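Local coordinates for protein peptidoglycan D,D-transpeptidase MrdA (Pseudomonas aeruginosa, PDB 7KIS) that probably cross-links the peptidoglycan of the bacterial cell wall as a penicillin-binding D,D-transpeptidase, and is seen here in complex with the diazabicyclooctane inhibitor WCK 5153, at residues A264-A269 / V583-G588; V271-S276 / L462-A467; N316-G321 / T458-A463; L416-E421 / P478-T483. All blocks are in the same frame, centred on the assembly; numbering follows the deposited sequence.

Interaction 1 of 4, residues A264-A269 / V583-G588; sequences AGRRGA and VMVENG
Arg267 and Glu586 meet in a salt bridge in which OE1 of Glu586 lies 2.6 Å from NH1 of Arg267. NE and NH1 both donate to OE1, each weakly because the N-H...O angles are bent; the guanidinium and carboxylate planes stand 67° apart. Behind the carboxylate, the backbone N of Glu586 donates to Arg267 O at 2.8 Å, and CB and CG of Glu586 rest against the same carbonyl. Further along, Ala269 and Met584 form an antiparallel hydrogen-bonded pair, next to the non-hydrogen-bonded pair Gly268 and Val585. The Met584 chain, bent at chi2 and chi3, brings its CE to 3.6 Å from Gly268 CA. Arg266 reaches the type II turn from Val585 to Gly588: the edge of its guanidinium offers NH2 to Glu586 O (3.3 Å) and Asn587 O (3.2 Å), both weakly, while a water joins NH1 to Gly588 O. In the second shell, Glu586 OE2 forms a salt bridge with Arg317, and Asn587 N is bonded to His565 ND1. The pairing of strand 268-273 with the late strand 579-585 belongs to the five-stranded antiparallel sheet characteristic of the penicillin-binding protein and serine beta-lactamase fold.

Interaction 2 of 4, residues V271-S276 / L462-A467; sequences VAIQPS and LAQMTA
Ile273 reaches from its strand toward the methyl groups of Ala463 and Ala467, which lie one turn apart on the helix. Its two arms divide the work. CG2 abuts Ala467 CB at 3.8 Å, and CD1 lies 4.0 Å from Ala463 CB. The first torsion (chi1 -62°) puts CG2 anti to the backbone N, on the Ala467 side; chi2, near anti, carries CD1 on to Ala463. Val271, two residues earlier on the same side of the strand, places CG1 3.7 Å from Ala463 CB, which is thus approached by both beta-branched residues. The branched side chains of Val271 and Ile273 are the bumps, received where the helix presents only the methyl groups of Ala463 and Ala467. The strand and helix segments run in nearly the same direction, 28° apart, with axes 8.3 Å from each other. This is the packing of helix 459-470 on one face of the five-stranded antiparallel sheet of the transpeptidase domain; Ala463 and Ala467 also touch Ala582 and Ala580 of the adjoining strand 579-585. Beyond the strand, Pro275 extends the row: its CB lies 3.6 Å from Ala467 O and 3.8 Å from Ala467 CB. No hydrogen bond crosses between the segments. Gln464 starts out pointing away from the strand, but its bend at chi2 (49°) helps turn the amide back, and OE1 comes to 4.1 Å from Ile273 CD1.

Interaction 3 of 4, residues N316-G321 / T458-A463; sequences NRVLRG and TPIQLA
Val318 and Pro459 bring a short, weakly bonded helical turn against the first turn of helix 459-470, their CA atoms 5.1 Å apart, while Gly321 is the near neighbour of Thr458. Backbone carbonyls of the 316-321 segment gather round the proline ring: Gly321 O lies 3.1 Å from Pro459 CD, and the oxygens of Arg317 and Val318 also approach this carbon. No hydrogen bond crosses here, although Thr458 CA makes a CA-H...O contact with Gly321 O (3.6 Å). The Thr458 methyl CG2 faces Leu319 O at 3.5 Å, its hydroxyl being turned to the helix instead. With chi1 at 58°, OG1 sits between the backbone N and carbonyl carbon and accepts from Gln461 N at 3.3 Å. Gln461 OE1 accepts from Thr458 N at 3.1 Å in return, completing a capping box that fixes the start of the helix. Apolar contact comes from Val318, whose CG1 meets Ile460 CB at 4.1 Å, and more distantly from Leu319 CD2 toward Ile460 CG2. The amide NE2 of Gln461 is held by the carbonyls of Gln412 and Asp423. Arg317 leads away from the contact to a salt bridge with Glu586, and Val318 packs on Ala269 and Val271 of strand 268-273 and on Met283 of strand 280-286, so the short turn lies against both strand and helix where strand 268-273 and the start of helix 459-470 meet.

Interaction 4 of 4, residues L416-E421 / P478-T483; sequences LDMFGE and PHLAKT
Asp417 ties its loop to the 478-483 segment through both carboxylate oxygens. From CB, chi1 of 45° sets CG between the backbone N and the carbonyl carbon, and this carbon comes to 3.5 Å from Leu480 N. OD1 takes the N-H of Leu480 on its syn lone pair, a bond of 2.8 Å with an angle of 159° at the hydrogen, and also lies close to His479 CA. OD2 accepts from the next amide, Ala481 N, at 3.1 Å; that donor stands above the carboxylate plane, 40° out of it. The methyl CB of Ala481 packs beside OD2 at 3.3 Å, and the hydroxyl of Tyr211 is a further hydrogen-bonding partner of this oxygen. With two consecutive backbone amides and a tyrosine around it, the buried carboxylate is probably stabilised as an anion.

Just before the aspartate in the chain, Leu416 N donates to Pro478 O at 2.7 Å, and Leu416 CB packs on His479 CB at 3.9 Å. Just after it, the extended Met418 chain crosses Leu480 at about a right angle, its CG 3.7 Å from Leu480 CD1. The His479 ring bonds weakly through ND1, at its edge, to Ala481 O, and its NE2 is bonded to Thr277 O. The chain turns a corner at Lys482, and there Lys482 and Thr483 both face Val248, a classic beta bulge in the edge strand 481-484 of the mixed sheet that also contains strands 78-84 and 163-166 of the N-terminal region.

Overall arrangement
Interactions 1 and 2 lie 18 Å apart, centre to centre, along strand 268-273, the first on the sheet partner 579-585 and the second on helix 459-470. Interaction 3 uses the start of that helix, shares Leu462 and Ala463 with interaction 2, and touches both, its centre 13 Å from that of interaction 1 and 12 Å from that of interaction 2. Interaction 4 meets interactions 2 and 3 but not interaction 1, their centres being about 23 Å apart. Along the chain, interactions 2, 3 and 4 are nested within the loop closed by interaction 1. The transpeptidase core is thus built from distant segments gathered round one sheet, with interaction 4 leading to the mixed sheet that joins strand 481-484 to strands of the N-terminal region.

Interaction 1 of 4, residues A264-A269 / V583-G588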
# COMPACT_ATOMS: atom_id res chain seq x y z
N ALA A 264 -15.51 7.39 2.95
CA ALA A 264 -16.68 8.26 2.90
C ALA A 264 -16.97 8.75 1.48
O ALA A 264 -17.32 9.91 1.26
CB ALA A 264 -16.53 9.45 3.85
N GLY A 265 -16.81 7.87 0.50
CA GLY A 265 -17.13 8.21 -0.87
C GLY A 265 -16.05 8.97 -1.62
O GLY A 265 -16.19 9.18 -2.83
N ARG A 266 -14.99 9.39 -0.94
CA ARG A 266 -13.92 10.10 -1.61
C ARG A 266 -13.11 9.15 -2.49
O ARG A 266 -13.07 7.94 -2.27
CB ARG A 266 -12.99 10.76 -0.59
CG ARG A 266 -13.56 11.97 0.13
CD ARG A 266 -13.29 13.24 -0.65
NE ARG A 266 -13.27 14.41 0.22
CZ ARG A 266 -12.27 15.28 0.29
NH1 ARG A 266 -12.33 16.32 1.11
NH2 ARG A 266 -11.20 15.11 -0.48
N ARG A 267 -12.46 9.72 -3.50
CA ARG A 267 -11.61 8.92 -4.37
C ARG A 267 -10.24 8.77 -3.71
O ARG A 267 -9.72 9.70 -3.10
CB ARG A 267 -11.48 9.59 -5.74
CG ARG A 267 -12.84 9.87 -6.39
CD ARG A 267 -12.78 10.75 -7.63
NE ARG A 267 -11.45 10.89 -8.21
CZ ARG A 267 -11.13 11.79 -9.13
NH1 ARG A 267 -9.89 11.85 -9.61
NH2 ARG A 267 -12.05 12.64 -9.58
N GLY A 268 -9.67 7.58 -3.83
CA GLY A 268 -8.37 7.34 -3.20
C GLY A 268 -8.12 5.86 -3.00
O GLY A 268 -8.66 5.02 -3.73
N ALA A 269 -7.29 5.56 -2.00
CA ALA A 269 -6.87 4.19 -1.74
C ALA A 269 -6.51 4.02 -0.27
O ALA A 269 -5.98 4.94 0.36
CB ALA A 269 -5.68 3.81 -2.63
N VAL A 583 -3.03 5.60 3.82
CA VAL A 583 -4.25 6.18 3.25
C VAL A 583 -3.88 7.32 2.32
O VAL A 583 -3.08 8.19 2.68
CB VAL A 583 -5.22 6.65 4.34
CG1 VAL A 583 -6.50 7.18 3.71
CG2 VAL A 583 -5.55 5.50 5.27
N MET A 584 -4.45 7.31 1.12
CA MET A 584 -4.31 8.39 0.14
C MET A 584 -5.71 8.87 -0.22
O MET A 584 -6.49 8.12 -0.83
CB MET A 584 -3.55 7.92 -1.09
CG MET A 584 -3.00 9.03 -1.96
SD MET A 584 -4.21 9.73 -3.09
CE MET A 584 -4.96 8.25 -3.75
N VAL A 585 -6.04 10.10 0.15
CA VAL A 585 -7.33 10.72 -0.17
C VAL A 585 -7.09 11.76 -1.26
O VAL A 585 -6.40 12.76 -1.03
CB VAL A 585 -7.99 11.34 1.06
CG1 VAL A 585 -9.28 12.04 0.67
CG2 VAL A 585 -8.25 10.28 2.11
N GLU A 586 -7.67 11.53 -2.44
CA GLU A 586 -7.46 12.43 -3.56
C GLU A 586 -8.02 13.81 -3.25
O GLU A 586 -9.19 13.95 -2.89
CB GLU A 586 -8.12 11.86 -4.82
CG GLU A 586 -7.35 10.72 -5.46
CD GLU A 586 -7.75 10.47 -6.90
OE1 GLU A 586 -8.69 11.15 -7.38
OE2 GLU A 586 -7.14 9.61 -7.56
N ASN A 587 -7.18 14.84 -3.40
CA ASN A 587 -7.57 16.23 -3.20
C ASN A 587 -8.08 16.48 -1.78
O ASN A 587 -9.08 17.17 -1.57
CB ASN A 587 -8.61 16.67 -4.24
CG ASN A 587 -8.22 16.29 -5.65
OD1 ASN A 587 -7.21 15.62 -5.87
ND2 ASN A 587 -9.02 16.71 -6.63
N GLY A 588 -7.39 15.90 -0.80
CA GLY A 588 -7.77 16.04 0.59
C GLY A 588 -7.11 17.20 1.31
O GLY A 588 -7.59 17.66 2.35
O HOH W 1 -10.58 18.14 1.41

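Interaction 2 of 4, residues V271-S276 / L462-A467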
# COMPACT_ATOMS: atom_id res chain seq x y z
N VAL A 271 -4.79 0.86 2.32
CA VAL A 271 -4.13 -0.44 2.40
C VAL A 271 -3.75 -0.69 3.85
O VAL A 271 -3.04 0.11 4.46
CB VAL A 271 -2.87 -0.51 1.51
CG1 VAL A 271 -2.19 -1.86 1.66
CG2 VAL A 271 -3.24 -0.26 0.05
N ALA A 272 -4.24 -1.80 4.41
CA ALA A 272 -3.93 -2.19 5.78
C ALA A 272 -3.11 -3.48 5.76
O ALA A 272 -3.43 -4.42 5.04
CB ALA A 272 -5.22 -2.39 6.59
N ILE A 273 -2.06 -3.51 6.58
CA ILE A 273 -1.11 -4.62 6.61
C ILE A 273 -0.90 -5.07 8.05
O ILE A 273 -0.75 -4.25 8.95
CB ILE A 273 0.24 -4.23 5.97
CG1 ILE A 273 0.05 -3.86 4.50
CG2 ILE A 273 1.25 -5.34 6.15
CD1 ILE A 273 1.31 -3.95 3.67
N GLN A 274 -0.90 -6.40 8.25
CA GLN A 274 -0.44 -6.97 9.51
C GLN A 274 1.08 -7.12 9.42
O GLN A 274 1.57 -8.00 8.71
CB GLN A 274 -1.11 -8.32 9.79
CG GLN A 274 -0.85 -8.84 11.20
CD GLN A 274 -1.89 -9.86 11.65
OE1 GLN A 274 -1.92 -10.98 11.16
NE2 GLN A 274 -2.72 -9.47 12.61
N PRO A 275 1.84 -6.29 10.14
CA PRO A 275 3.30 -6.24 9.89
C PRO A 275 4.05 -7.51 10.25
O PRO A 275 5.05 -7.81 9.59
CB PRO A 275 3.75 -5.06 10.76
CG PRO A 275 2.74 -5.00 11.86
CD PRO A 275 1.43 -5.41 11.25
N SER A 276 3.61 -8.27 11.26
CA SER A 276 4.37 -9.45 11.66
C SER A 276 4.22 -10.59 10.65
O SER A 276 5.16 -11.35 10.45
CB SER A 276 3.94 -9.93 13.04
OG SER A 276 2.69 -10.60 12.98
N LEU A 462 3.94 2.40 0.18
CA LEU A 462 3.86 3.19 1.40
C LEU A 462 3.47 2.31 2.59
O LEU A 462 4.08 2.39 3.66
CB LEU A 462 2.86 4.33 1.24
CG LEU A 462 3.35 5.65 0.63
CD1 LEU A 462 3.21 5.63 -0.88
CD2 LEU A 462 2.56 6.81 1.21
N ALA A 463 2.43 1.49 2.42
CA ALA A 463 1.96 0.64 3.51
C ALA A 463 3.01 -0.37 3.93
O ALA A 463 3.13 -0.70 5.12
CB ALA A 463 0.67 -0.06 3.11
N GLN A 464 3.79 -0.89 2.97
CA GLN A 464 4.86 -1.82 3.32
C GLN A 464 5.96 -1.11 4.09
O GLN A 464 6.55 -1.69 5.01
CB GLN A 464 5.41 -2.47 2.05
CG GLN A 464 6.62 -3.37 2.29
CD GLN A 464 6.42 -4.36 3.43
OE1 GLN A 464 5.33 -4.90 3.62
NE2 GLN A 464 7.47 -4.59 4.20
N MET A 465 6.25 0.14 3.74
CA MET A 465 7.19 0.93 4.53
C MET A 465 6.67 1.14 5.95
O MET A 465 7.44 1.10 6.92
CB MET A 465 7.45 2.27 3.85
CG MET A 465 8.04 3.33 4.77
SD MET A 465 7.69 5.01 4.22
CE MET A 465 7.95 5.91 5.74
N THR A 466 5.36 1.34 6.09
CA THR A 466 4.77 1.50 7.41
C THR A 466 4.87 0.21 8.22
O THR A 466 5.19 0.24 9.41
CB THR A 466 3.32 1.94 7.29
OG1 THR A 466 3.19 2.91 6.24
CG2 THR A 466 2.84 2.56 8.59
N ALA A 467 4.59 -0.93 7.59
CA ALA A 467 4.77 -2.21 8.26
C ALA A 467 6.24 -2.47 8.58
O ALA A 467 6.55 -3.11 9.59
CB ALA A 467 4.22 -3.34 7.40

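Interaction 3 of 4, residues N316-G321 / T458-A463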
# COMPACT_ATOMS: atom_id res chain seq x y z
N ASN A 316 -7.04 1.11 -10.59
CA ASN A 316 -6.57 0.47 -9.35
C ASN A 316 -5.52 1.39 -8.74
O ASN A 316 -4.33 1.28 -9.01
CB ASN A 316 -6.02 -0.92 -9.63
CG ASN A 316 -5.94 -1.78 -8.38
OD1 ASN A 316 -5.67 -1.28 -7.29
ND2 ASN A 316 -6.18 -3.08 -8.54
N ARG A 317 -5.99 2.32 -7.90
CA ARG A 317 -5.11 3.33 -7.32
C ARG A 317 -4.07 2.74 -6.38
O ARG A 317 -3.03 3.36 -6.16
CB ARG A 317 -5.94 4.39 -6.60
CG ARG A 317 -7.11 4.89 -7.41
CD ARG A 317 -7.81 6.05 -6.73
NE ARG A 317 -8.25 7.08 -7.67
CZ ARG A 317 -9.31 6.97 -8.46
NH1 ARG A 317 -10.06 5.88 -8.42
NH2 ARG A 317 -9.63 7.95 -9.29
N VAL A 318 -4.33 1.55 -5.82
CA VAL A 318 -3.35 0.93 -4.93
C VAL A 318 -2.13 0.46 -5.72
O VAL A 318 -0.99 0.62 -5.27
CB VAL A 318 -4.01 -0.24 -4.16
CG1 VAL A 318 -2.95 -1.06 -3.45
CG2 VAL A 318 -5.03 0.29 -3.17
N LEU A 319 -2.35 -0.09 -6.91
CA LEU A 319 -1.29 -0.75 -7.67
C LEU A 319 -0.69 0.13 -8.75
O LEU A 319 0.53 0.13 -8.93
CB LEU A 319 -1.83 -2.04 -8.30
CG LEU A 319 -2.41 -3.05 -7.32
CD1 LEU A 319 -2.66 -4.39 -8.00
CD2 LEU A 319 -1.47 -3.21 -6.13
N ARG A 320 -1.51 0.88 -9.48
CA ARG A 320 -1.04 1.72 -10.57
C ARG A 320 -1.23 3.20 -10.29
O ARG A 320 -1.01 4.02 -11.19
CB ARG A 320 -1.74 1.33 -11.87
CG ARG A 320 -1.58 -0.14 -12.22
CD ARG A 320 -2.48 -0.55 -13.37
NE ARG A 320 -2.49 -2.00 -13.55
CZ ARG A 320 -3.35 -2.82 -12.95
NH1 ARG A 320 -4.27 -2.34 -12.13
NH2 ARG A 320 -3.29 -4.13 -13.18
N GLY A 321 -1.61 3.57 -9.07
CA GLY A 321 -1.67 4.96 -8.69
C GLY A 321 -0.38 5.41 -8.04
O GLY A 321 -0.08 5.03 -6.91
N THR A 458 3.65 3.89 -4.88
CA THR A 458 2.31 3.31 -4.84
C THR A 458 1.83 3.18 -3.40
O THR A 458 2.64 2.97 -2.49
CB THR A 458 2.30 1.94 -5.51
OG1 THR A 458 3.24 1.08 -4.86
CG2 THR A 458 2.67 2.06 -6.99
N PRO A 459 0.52 3.28 -3.17
CA PRO A 459 0.00 3.19 -1.79
C PRO A 459 0.33 1.88 -1.10
O PRO A 459 0.21 1.80 0.13
CB PRO A 459 -1.51 3.36 -1.98
CG PRO A 459 -1.65 4.13 -3.25
CD PRO A 459 -0.54 3.64 -4.13
N ILE A 460 0.74 0.85 -1.84
CA ILE A 460 1.18 -0.38 -1.19
C ILE A 460 2.65 -0.28 -0.81
O ILE A 460 3.07 -0.78 0.24
CB ILE A 460 0.91 -1.59 -2.11
CG1 ILE A 460 1.55 -2.86 -1.55
CG2 ILE A 460 1.39 -1.31 -3.53
CD1 ILE A 460 0.94 -3.34 -0.26
N GLN A 461 3.47 0.37 -1.65
CA GLN A 461 4.85 0.66 -1.27
C GLN A 461 4.90 1.49 0.00
O GLN A 461 5.80 1.32 0.83
CB GLN A 461 5.56 1.38 -2.41
CG GLN A 461 6.25 0.46 -3.40
CD GLN A 461 6.69 1.20 -4.65
OE1 GLN A 461 6.33 2.35 -4.87
NE2 GLN A 461 7.49 0.53 -5.48
N LEU A 462 3.94 2.40 0.18
CA LEU A 462 3.86 3.19 1.40
C LEU A 462 3.47 2.31 2.59
O LEU A 462 4.08 2.39 3.66
CB LEU A 462 2.86 4.33 1.24
CG LEU A 462 3.35 5.65 0.63
CD1 LEU A 462 3.21 5.63 -0.88
CD2 LEU A 462 2.56 6.81 1.21
N ALA A 463 2.43 1.49 2.42
CA ALA A 463 1.96 0.64 3.51
C ALA A 463 3.01 -0.37 3.93
O ALA A 463 3.13 -0.70 5.12
CB ALA A 463 0.67 -0.06 3.11

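Interaction 4 of 4, residues L416-E421 / P478-T483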
# COMPACT_ATOMS: atom_id res chain seq x y z
N LEU A 416 3.76 -9.80 -2.92
CA LEU A 416 4.03 -11.13 -3.45
C LEU A 416 3.09 -11.51 -4.60
O LEU A 416 3.55 -12.06 -5.60
CB LEU A 416 3.93 -12.17 -2.34
CG LEU A 416 4.08 -13.64 -2.76
CD1 LEU A 416 5.41 -13.87 -3.45
CD2 LEU A 416 3.92 -14.56 -1.56
N ASP A 417 1.80 -11.21 -4.47
CA ASP A 417 0.79 -11.70 -5.41
C ASP A 417 -0.21 -10.61 -5.78
O ASP A 417 -1.41 -10.72 -5.56
CB ASP A 417 0.07 -12.92 -4.82
CG ASP A 417 -0.33 -12.71 -3.37
OD1 ASP A 417 -0.44 -11.54 -2.95
OD2 ASP A 417 -0.55 -13.71 -2.66
N MET A 418 0.29 -9.52 -6.35
CA MET A 418 -0.56 -8.42 -6.82
C MET A 418 -0.29 -8.19 -8.30
O MET A 418 0.82 -7.83 -8.69
CB MET A 418 -0.30 -7.15 -6.01
CG MET A 418 -0.90 -7.20 -4.61
SD MET A 418 -0.77 -5.65 -3.71
CE MET A 418 -1.41 -6.13 -2.11
N PHE A 419 -1.32 -8.39 -9.12
CA PHE A 419 -1.16 -8.32 -10.57
C PHE A 419 -1.06 -6.88 -11.04
O PHE A 419 -1.91 -6.05 -10.72
CB PHE A 419 -2.31 -9.02 -11.30
CG PHE A 419 -2.20 -8.91 -12.79
CD1 PHE A 419 -1.21 -9.60 -13.47
CD2 PHE A 419 -3.05 -8.10 -13.52
CE1 PHE A 419 -1.09 -9.50 -14.84
CE2 PHE A 419 -2.94 -7.99 -14.89
CZ PHE A 419 -1.95 -8.69 -15.55
N GLY A 420 -0.01 -6.59 -11.80
CA GLY A 420 0.13 -5.28 -12.41
C GLY A 420 0.55 -4.19 -11.45
O GLY A 420 0.15 -3.03 -11.62
N GLU A 421 1.34 -4.52 -10.44
CA GLU A 421 1.82 -3.51 -9.50
C GLU A 421 2.87 -2.64 -10.18
O GLU A 421 3.86 -3.15 -10.70
CB GLU A 421 2.39 -4.18 -8.25
CG GLU A 421 2.38 -3.32 -7.00
CD GLU A 421 3.27 -3.87 -5.91
OE1 GLU A 421 3.93 -3.06 -5.20
OE2 GLU A 421 3.33 -5.11 -5.75
N PRO A 478 4.14 -8.06 1.41
CA PRO A 478 2.68 -8.17 1.53
C PRO A 478 2.15 -9.22 0.57
O PRO A 478 2.72 -9.46 -0.50
CB PRO A 478 2.19 -6.76 1.17
CG PRO A 478 3.39 -5.88 1.29
CD PRO A 478 4.57 -6.73 0.96
N HIS A 479 1.04 -9.84 0.95
CA HIS A 479 0.44 -10.87 0.11
C HIS A 479 -1.04 -10.97 0.43
O HIS A 479 -1.43 -10.92 1.60
CB HIS A 479 1.13 -12.23 0.32
CG HIS A 479 1.26 -12.64 1.75
ND1 HIS A 479 0.52 -13.67 2.30
CD2 HIS A 479 2.04 -12.16 2.75
CE1 HIS A 479 0.84 -13.81 3.57
NE2 HIS A 479 1.75 -12.91 3.87
N LEU A 480 -1.85 -11.12 -0.62
CA LEU A 480 -3.28 -11.31 -0.44
C LEU A 480 -3.60 -12.76 -0.11
O LEU A 480 -4.29 -13.04 0.88
CB LEU A 480 -4.03 -10.86 -1.70
CG LEU A 480 -3.88 -9.38 -2.07
CD1 LEU A 480 -3.88 -9.20 -3.58
CD2 LEU A 480 -4.99 -8.57 -1.43
N ALA A 481 -3.13 -13.68 -0.94
CA ALA A 481 -3.37 -15.11 -0.73
C ALA A 481 -2.76 -15.58 0.58
O ALA A 481 -1.53 -15.72 0.69
CB ALA A 481 -2.81 -15.92 -1.89
N LYS A 482 -3.60 -15.83 1.59
CA LYS A 482 -3.10 -16.36 2.85
C LYS A 482 -2.64 -17.80 2.69
O LYS A 482 -1.55 -18.17 3.13
CB LYS A 482 -4.17 -16.24 3.94
CG LYS A 482 -3.61 -16.28 5.35
CD LYS A 482 -4.65 -15.85 6.37
CE LYS A 482 -4.22 -16.20 7.79
NZ LYS A 482 -2.91 -15.59 8.15
N THR A 483 -3.48 -18.64 2.07
CA THR A 483 -3.14 -20.03 1.80
C THR A 483 -3.59 -20.39 0.39
O THR A 483 -4.57 -19.86 -0.12
CB THR A 483 -3.80 -21.01 2.79
OG1 THR A 483 -5.14 -21.29 2.36
CG2 THR A 483 -3.83 -20.45 4.20